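Local coordinates for SPT6 (Antonospora locustae, PDB 2XP1), which is a transcription elongation factor and histone chaperone whose C-terminal tandem SH2 domains probably help it engage RNA polymerase II, at residues L49-A54 with P90-L95; S55-H60 with F129-P134. All blocks are in the same frame, centred on the assembly; numbering follows the deposited sequence.

Contacts 1 and 2 both involve the hairpin of strands 46-52 and 57-65, and their centres lie about 11 Å apart. Contact 1 is buried and wholly apolar across its interface: residues 49-54 set an isoleucine and a phenylalanine against isoleucine and leucines of helix 80-100. Contact 2 is partly buried and mixed. There the second strand of the hairpin meets the 129-134 loop of the other sheet through valines and a proline, with a salt bridge of weak hydrogen bonds at the more exposed end and a sulfate on the far side of the loop. The two are continuous, because F129 packs on L95 and meets the F53 ring edge-to-face, while I51 and V59 share backbone hydrogen bonds.

Contact 1: L49-A54 with P90-L95; sequences LVIKFA and PILRNL
L95 lays its CD2 methyl over the centre of the F53 ring, 3.6 Å from the ring centroid and only 12° off the ring normal, a CH-pi contact made nearly head-on to the face. The second methyl of the same leucine, CD1, lies 3.8 Å from F53 CD1, near CE1 as well, and also approaches the CG2 branch of I51. Chi1 (-71°) sets CG of L95 anti to its carbonyl carbon, and both methyls beyond it touch the phenylalanine.

I51 fills the next place along the interface with two separate branches. Its CD1 meets CD1 of I91 at 4.0 Å, the two side chains crossing at about a right angle, whereas its CG2, which stands anti to the backbone N, touches CD2 of L92. I91 also turns its CG2 obliquely to the phenylalanine, 4.2 Å from F53 CZ, and thus bridges I51 and F53. No hydrogen bond crosses the interface.

The axes of the short segments 49-52 and 90-95 run almost parallel, 16° apart, with 10.5 Å between them. The chain turns a corner at F53, which with A54 forms a classic beta bulge opposite V57. Helix 80-100 packs against one face of the mixed sheet of the first SH2 domain, in which strand 46-52 runs between 36-40 and 57-65, while L95 and F53 also touch V153 of strand 146-153 in the other sheet.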
loop_
_atom_site.group_PDB
_atom_site.type_symbol
_atom_site.label_atom_id
_atom_site.label_comp_id
_atom_site.label_asym_id
_atom_site.label_seq_id
_atom_site.Cartn_x
_atom_site.Cartn_y
_atom_site.Cartn_z
ATOM N N LEU A 49 8.931 -13.211 -11.093
ATOM C CA LEU A 49 8.070 -14.023 -10.273
ATOM C C LEU A 49 6.870 -14.325 -11.147
ATOM O O LEU A 49 6.314 -13.415 -11.753
ATOM C CB LEU A 49 7.630 -13.187 -9.062
ATOM C CG LEU A 49 6.492 -13.684 -8.186
ATOM C CD1 LEU A 49 6.968 -14.920 -7.468
ATOM C CD2 LEU A 49 6.098 -12.594 -7.160
ATOM N N VAL A 50 6.500 -15.601 -11.226
ATOM C CA VAL A 50 5.332 -16.024 -11.975
ATOM C C VAL A 50 4.455 -16.709 -10.925
ATOM O O VAL A 50 4.886 -17.658 -10.273
ATOM C CB VAL A 50 5.692 -17.012 -13.130
ATOM C CG1 VAL A 50 4.467 -17.300 -14.045
ATOM C CG2 VAL A 50 6.868 -16.484 -13.990
ATOM N N ILE A 51 3.241 -16.173 -10.752
ATOM C CA ILE A 51 2.200 -16.737 -9.896
ATOM C C ILE A 51 1.028 -17.225 -10.766
ATOM O O ILE A 51 0.499 -16.465 -11.586
ATOM C CB ILE A 51 1.661 -15.694 -8.917
ATOM C CG1 ILE A 51 2.810 -15.013 -8.128
ATOM C CG2 ILE A 51 0.724 -16.325 -7.958
ATOM C CD1 ILE A 51 2.357 -13.817 -7.262
ATOM N N LYS A 52 0.636 -18.484 -10.605
ATOM C CA LYS A 52 -0.502 -19.057 -11.318
ATOM C C LYS A 52 -1.787 -18.631 -10.596
ATOM O O LYS A 52 -2.021 -19.018 -9.454
ATOM C CB LYS A 52 -0.369 -20.592 -11.320
ATOM C CG LYS A 52 -1.657 -21.369 -11.563
ATOM C CD LYS A 52 -1.424 -22.887 -11.752
ATOM C CE LYS A 52 -1.121 -23.613 -10.434
ATOM N NZ LYS A 52 -0.593 -25.030 -10.677
ATOM N N PHE A 53 -2.605 -17.802 -11.228
ATOM C CA PHE A 53 -3.867 -17.384 -10.586
ATOM C C PHE A 53 -4.929 -18.439 -10.806
ATOM O O PHE A 53 -5.724 -18.709 -9.900
ATOM C CB PHE A 53 -4.317 -16.016 -11.082
ATOM C CG PHE A 53 -3.785 -14.886 -10.254
ATOM C CD1 PHE A 53 -2.483 -14.921 -9.764
ATOM C CD2 PHE A 53 -4.550 -13.772 -10.004
ATOM C CE1 PHE A 53 -1.980 -13.878 -9.006
ATOM C CE2 PHE A 53 -4.056 -12.731 -9.218
ATOM C CZ PHE A 53 -2.788 -12.786 -8.735
ATOM N N ALA A 54 -4.889 -19.053 -11.991
ATOM C CA ALA A 54 -5.801 -20.085 -12.436
ATOM C C ALA A 54 -5.112 -20.718 -13.635
ATOM O O ALA A 54 -4.153 -20.148 -14.178
ATOM C CB ALA A 54 -7.142 -19.487 -12.864
ATOM N N PRO A 90 1.082 -13.903 1.040
ATOM C CA PRO A 90 -0.208 -13.231 1.280
ATOM C C PRO A 90 -1.046 -13.104 0.018
ATOM O O PRO A 90 -2.261 -13.163 0.110
ATOM C CB PRO A 90 0.189 -11.844 1.808
ATOM C CG PRO A 90 1.662 -11.950 2.154
ATOM C CD PRO A 90 2.218 -12.989 1.249
ATOM N N ILE A 91 -0.406 -12.938 -1.139
ATOM C CA ILE A 91 -1.122 -13.093 -2.425
ATOM C C ILE A 91 -1.782 -14.455 -2.484
ATOM O O ILE A 91 -2.970 -14.552 -2.769
ATOM C CB ILE A 91 -0.242 -12.785 -3.680
ATOM C CG1 ILE A 91 0.099 -11.282 -3.729
ATOM C CG2 ILE A 91 -0.973 -13.117 -4.918
ATOM C CD1 ILE A 91 1.114 -10.867 -4.808
ATOM N N LEU A 92 -1.040 -15.514 -2.167
ATOM C CA LEU A 92 -1.606 -16.869 -2.229
ATOM C C LEU A 92 -2.740 -17.050 -1.239
ATOM O O LEU A 92 -3.730 -17.724 -1.544
ATOM C CB LEU A 92 -0.533 -17.926 -1.997
ATOM C CG LEU A 92 0.666 -17.833 -2.940
ATOM C CD1 LEU A 92 1.729 -18.887 -2.610
ATOM C CD2 LEU A 92 0.222 -17.954 -4.394
ATOM N N ARG A 93 -2.593 -16.466 -0.051
ATOM C CA ARG A 93 -3.631 -16.526 0.972
ATOM C C ARG A 93 -4.893 -15.840 0.442
ATOM O O ARG A 93 -5.987 -16.372 0.519
ATOM C CB ARG A 93 -3.142 -15.917 2.310
ATOM C CG ARG A 93 -2.281 -16.888 3.186
ATOM C CD ARG A 93 -1.560 -16.180 4.339
ATOM N NE ARG A 93 -0.564 -17.046 4.964
ATOM C CZ ARG A 93 -0.743 -17.698 6.113
ATOM N NH1 ARG A 93 -1.887 -17.588 6.784
ATOM N NH2 ARG A 93 0.229 -18.463 6.601
ATOM N N ASN A 94 -4.699 -14.669 -0.142
ATOM C CA ASN A 94 -5.752 -13.989 -0.866
ATOM C C ASN A 94 -6.423 -14.824 -1.983
ATOM O O ASN A 94 -7.643 -14.963 -1.999
ATOM C CB ASN A 94 -5.200 -12.695 -1.435
ATOM C CG ASN A 94 -6.206 -11.627 -1.454
ATOM O OD1 ASN A 94 -7.286 -11.779 -0.894
ATOM N ND2 ASN A 94 -5.882 -10.522 -2.105
ATOM N N LEU A 95 -5.625 -15.364 -2.915
ATOM C CA LEU A 95 -6.158 -16.204 -3.987
ATOM C C LEU A 95 -6.973 -17.355 -3.422
ATOM O O LEU A 95 -8.038 -17.682 -3.972
ATOM C CB LEU A 95 -5.029 -16.788 -4.829
ATOM C CG LEU A 95 -4.266 -15.833 -5.734
ATOM C CD1 LEU A 95 -3.120 -16.563 -6.412
ATOM C CD2 LEU A 95 -5.207 -15.268 -6.774
#

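Contact 2: S55-H60 with F129-P134. With SO4 (sulfate ion), chain C.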
loop_
_atom_site.group_PDB
_atom_site.type_symbol
_atom_site.label_atom_id
_atom_site.label_comp_id
_atom_site.label_asym_id
_atom_site.label_seq_id
_atom_site.Cartn_x
_atom_site.Cartn_y
_atom_site.Cartn_z
ATOM N N SER A 55 -5.606 -21.890 -14.018
ATOM C CA SER A 55 -5.138 -22.683 -15.166
ATOM C C SER A 55 -4.589 -21.927 -16.384
ATOM O O SER A 55 -3.652 -22.392 -17.043
ATOM C CB SER A 55 -6.288 -23.557 -15.653
ATOM O OG SER A 55 -6.648 -24.529 -14.690
ATOM N N ASP A 56 -5.217 -20.802 -16.717
ATOM C CA ASP A 56 -4.780 -20.008 -17.848
ATOM C C ASP A 56 -4.559 -18.571 -17.446
ATOM O O ASP A 56 -4.517 -17.707 -18.308
ATOM C CB ASP A 56 -5.788 -20.078 -18.999
ATOM C CG ASP A 56 -7.104 -19.428 -18.659
ATOM O OD1 ASP A 56 -7.437 -19.333 -17.452
ATOM O OD2 ASP A 56 -7.816 -19.026 -19.602
ATOM N N VAL A 57 -4.406 -18.302 -16.150
ATOM C CA VAL A 57 -4.068 -16.940 -15.701
ATOM C C VAL A 57 -2.757 -16.909 -14.965
ATOM O O VAL A 57 -2.622 -17.483 -13.883
ATOM C CB VAL A 57 -5.166 -16.320 -14.846
ATOM C CG1 VAL A 57 -4.803 -14.864 -14.500
ATOM C CG2 VAL A 57 -6.523 -16.392 -15.589
ATOM N N PHE A 58 -1.779 -16.232 -15.543
ATOM C CA PHE A 58 -0.479 -16.136 -14.897
ATOM C C PHE A 58 -0.042 -14.686 -14.678
ATOM O O PHE A 58 -0.205 -13.847 -15.559
ATOM C CB PHE A 58 0.558 -16.943 -15.685
ATOM C CG PHE A 58 0.202 -18.390 -15.799
ATOM C CD1 PHE A 58 -0.572 -18.839 -16.854
ATOM C CD2 PHE A 58 0.609 -19.307 -14.833
ATOM C CE1 PHE A 58 -0.943 -20.174 -16.953
ATOM C CE2 PHE A 58 0.232 -20.645 -14.920
ATOM C CZ PHE A 58 -0.533 -21.079 -15.983
ATOM N N VAL A 59 0.491 -14.385 -13.500
ATOM C CA VAL A 59 0.980 -13.054 -13.262
ATOM C C VAL A 59 2.501 -13.121 -13.206
ATOM O O VAL A 59 3.068 -13.942 -12.457
ATOM C CB VAL A 59 0.423 -12.519 -11.948
ATOM C CG1 VAL A 59 1.161 -11.305 -11.521
ATOM C CG2 VAL A 59 -1.053 -12.171 -12.129
ATOM N N HIS A 60 3.145 -12.280 -14.017
ATOM C CA HIS A 60 4.593 -12.154 -14.101
ATOM C C HIS A 60 5.031 -10.826 -13.496
ATOM O O HIS A 60 4.700 -9.771 -14.058
ATOM C CB HIS A 60 4.959 -12.174 -15.580
ATOM C CG HIS A 60 4.686 -13.494 -16.228
ATOM N ND1 HIS A 60 5.687 -14.362 -16.589
ATOM C CD2 HIS A 60 3.523 -14.129 -16.498
ATOM C CE1 HIS A 60 5.156 -15.457 -17.106
ATOM N NE2 HIS A 60 3.841 -15.340 -17.065
ATOM N N PHE A 129 -11.556 -14.378 -12.356
ATOM C CA PHE A 129 -10.285 -13.718 -12.653
ATOM C C PHE A 129 -10.323 -13.245 -14.061
ATOM O O PHE A 129 -10.883 -13.920 -14.909
ATOM C CB PHE A 129 -9.107 -14.669 -12.481
ATOM C CG PHE A 129 -8.763 -14.892 -11.056
ATOM C CD1 PHE A 129 -8.908 -16.128 -10.492
ATOM C CD2 PHE A 129 -8.351 -13.848 -10.263
ATOM C CE1 PHE A 129 -8.603 -16.334 -9.170
ATOM C CE2 PHE A 129 -8.088 -14.051 -8.938
ATOM C CZ PHE A 129 -8.222 -15.317 -8.394
ATOM N N SER A 130 -9.715 -12.082 -14.274
ATOM C CA SER A 130 -9.576 -11.472 -15.600
ATOM C C SER A 130 -8.492 -12.183 -16.378
ATOM O O SER A 130 -7.399 -12.421 -15.843
ATOM C CB SER A 130 -9.153 -9.982 -15.476
ATOM O OG SER A 130 -8.970 -9.394 -16.780
ATOM N N ARG A 131 -8.791 -12.472 -17.648
ATOM C CA ARG A 131 -7.809 -12.986 -18.613
ATOM C C ARG A 131 -7.181 -11.835 -19.435
ATOM O O ARG A 131 -6.024 -11.934 -19.879
ATOM C CB ARG A 131 -8.458 -14.029 -19.537
ATOM C CG ARG A 131 -8.571 -15.434 -18.935
ATOM C CD ARG A 131 -9.595 -15.547 -17.770
ATOM N NE ARG A 131 -9.646 -16.922 -17.268
ATOM C CZ ARG A 131 -10.186 -17.342 -16.120
ATOM N NH1 ARG A 131 -10.803 -16.525 -15.255
ATOM N NH2 ARG A 131 -10.099 -18.636 -15.844
ATOM N N LYS A 132 -7.936 -10.752 -19.626
ATOM C CA LYS A 132 -7.435 -9.566 -20.314
ATOM C C LYS A 132 -6.388 -8.874 -19.463
ATOM O O LYS A 132 -5.417 -8.324 -20.000
ATOM C CB LYS A 132 -8.576 -8.601 -20.665
ATOM C CG LYS A 132 -9.731 -9.247 -21.404
ATOM C CD LYS A 132 -10.568 -8.212 -22.187
ATOM C CE LYS A 132 -11.798 -8.852 -22.868
ATOM N NZ LYS A 132 -12.364 -8.076 -24.023
ATOM N N TYR A 133 -6.565 -8.919 -18.140
ATOM C CA TYR A 133 -5.591 -8.326 -17.221
ATOM C C TYR A 133 -5.194 -9.266 -16.088
ATOM O O TYR A 133 -5.692 -9.170 -14.960
ATOM C CB TYR A 133 -6.007 -6.907 -16.742
ATOM C CG TYR A 133 -6.382 -5.983 -17.908
ATOM C CD1 TYR A 133 -7.690 -5.912 -18.356
ATOM C CD2 TYR A 133 -5.418 -5.225 -18.582
ATOM C CE1 TYR A 133 -8.050 -5.101 -19.441
ATOM C CE2 TYR A 133 -5.773 -4.398 -19.684
ATOM C CZ TYR A 133 -7.096 -4.347 -20.093
ATOM O OH TYR A 133 -7.496 -3.556 -21.149
ATOM N N PRO A 134 -4.284 -10.202 -16.393
ATOM C CA PRO A 134 -3.930 -11.202 -15.408
ATOM C C PRO A 134 -3.498 -10.482 -14.170
ATOM O O PRO A 134 -2.640 -9.593 -14.249
ATOM C CB PRO A 134 -2.714 -11.888 -16.042
ATOM C CG PRO A 134 -2.940 -11.733 -17.500
ATOM C CD PRO A 134 -3.573 -10.399 -17.670
HETATM S S SO4 C . -11.860 -9.893 -18.598
HETATM O O1 SO4 C . -12.717 -9.547 -19.737
HETATM O O2 SO4 C . -10.983 -11.007 -18.986
HETATM O O3 SO4 C . -12.665 -10.308 -17.456
HETATM O O4 SO4 C . -11.081 -8.724 -18.215
#
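Strand 57-60 and the irregular 129-134 loop approach most closely at V59 and P134, whose CA atoms are 5.7 Å apart, and no backbone hydrogen bond joins them. V57 carries the middle of the contact with both methyls. CG1, anti to the backbone N (chi1 -176°), packs on CB of P134 at 3.9 Å, while CG2, anti to the carbonyl carbon, lies over one face of the R131 guanidinium, nearer its rim, 3.6 Å from NE. Beyond it, P134 sets its CB 3.2 Å from the carbonyl oxygen of F58, and CG2 of V59 comes to 3.6 Å from the carbonyl carbon of P134.

R131 bends at chi2 and crosses D56 at about a right angle. Their charged planes are 56° apart, and OD1 of D56 receives two weak bonds of the salt bridge, from NE and from NH2, the latter at 3.2 Å. A firmer bond holds the group from within the loop: NH1 donates to the carbonyl oxygen of F129 at 2.6 Å, with that oxygen in the guanidinium plane. An alanine in place of R131 would probably leave D56 without its charged mate, uncover CG2 of V57 and deprive the F129 carbonyl of its donor.

On the other side of the loop, S130 OG accepts from Y133 N, an ST motif, and donates to O4 of a sulfate at 2.6 Å; O2 of the ion takes the backbone N-H groups of R131 and K132. T138 and Y150 also bond the ion. The sulfate, probably from the crystallisation liquor, suggests an anion-binding turn. R131 meets it through its backbone N-H, whereas its guanidinium is shared between D56, the F129 carbonyl and, weakly, the N106 carbonyl.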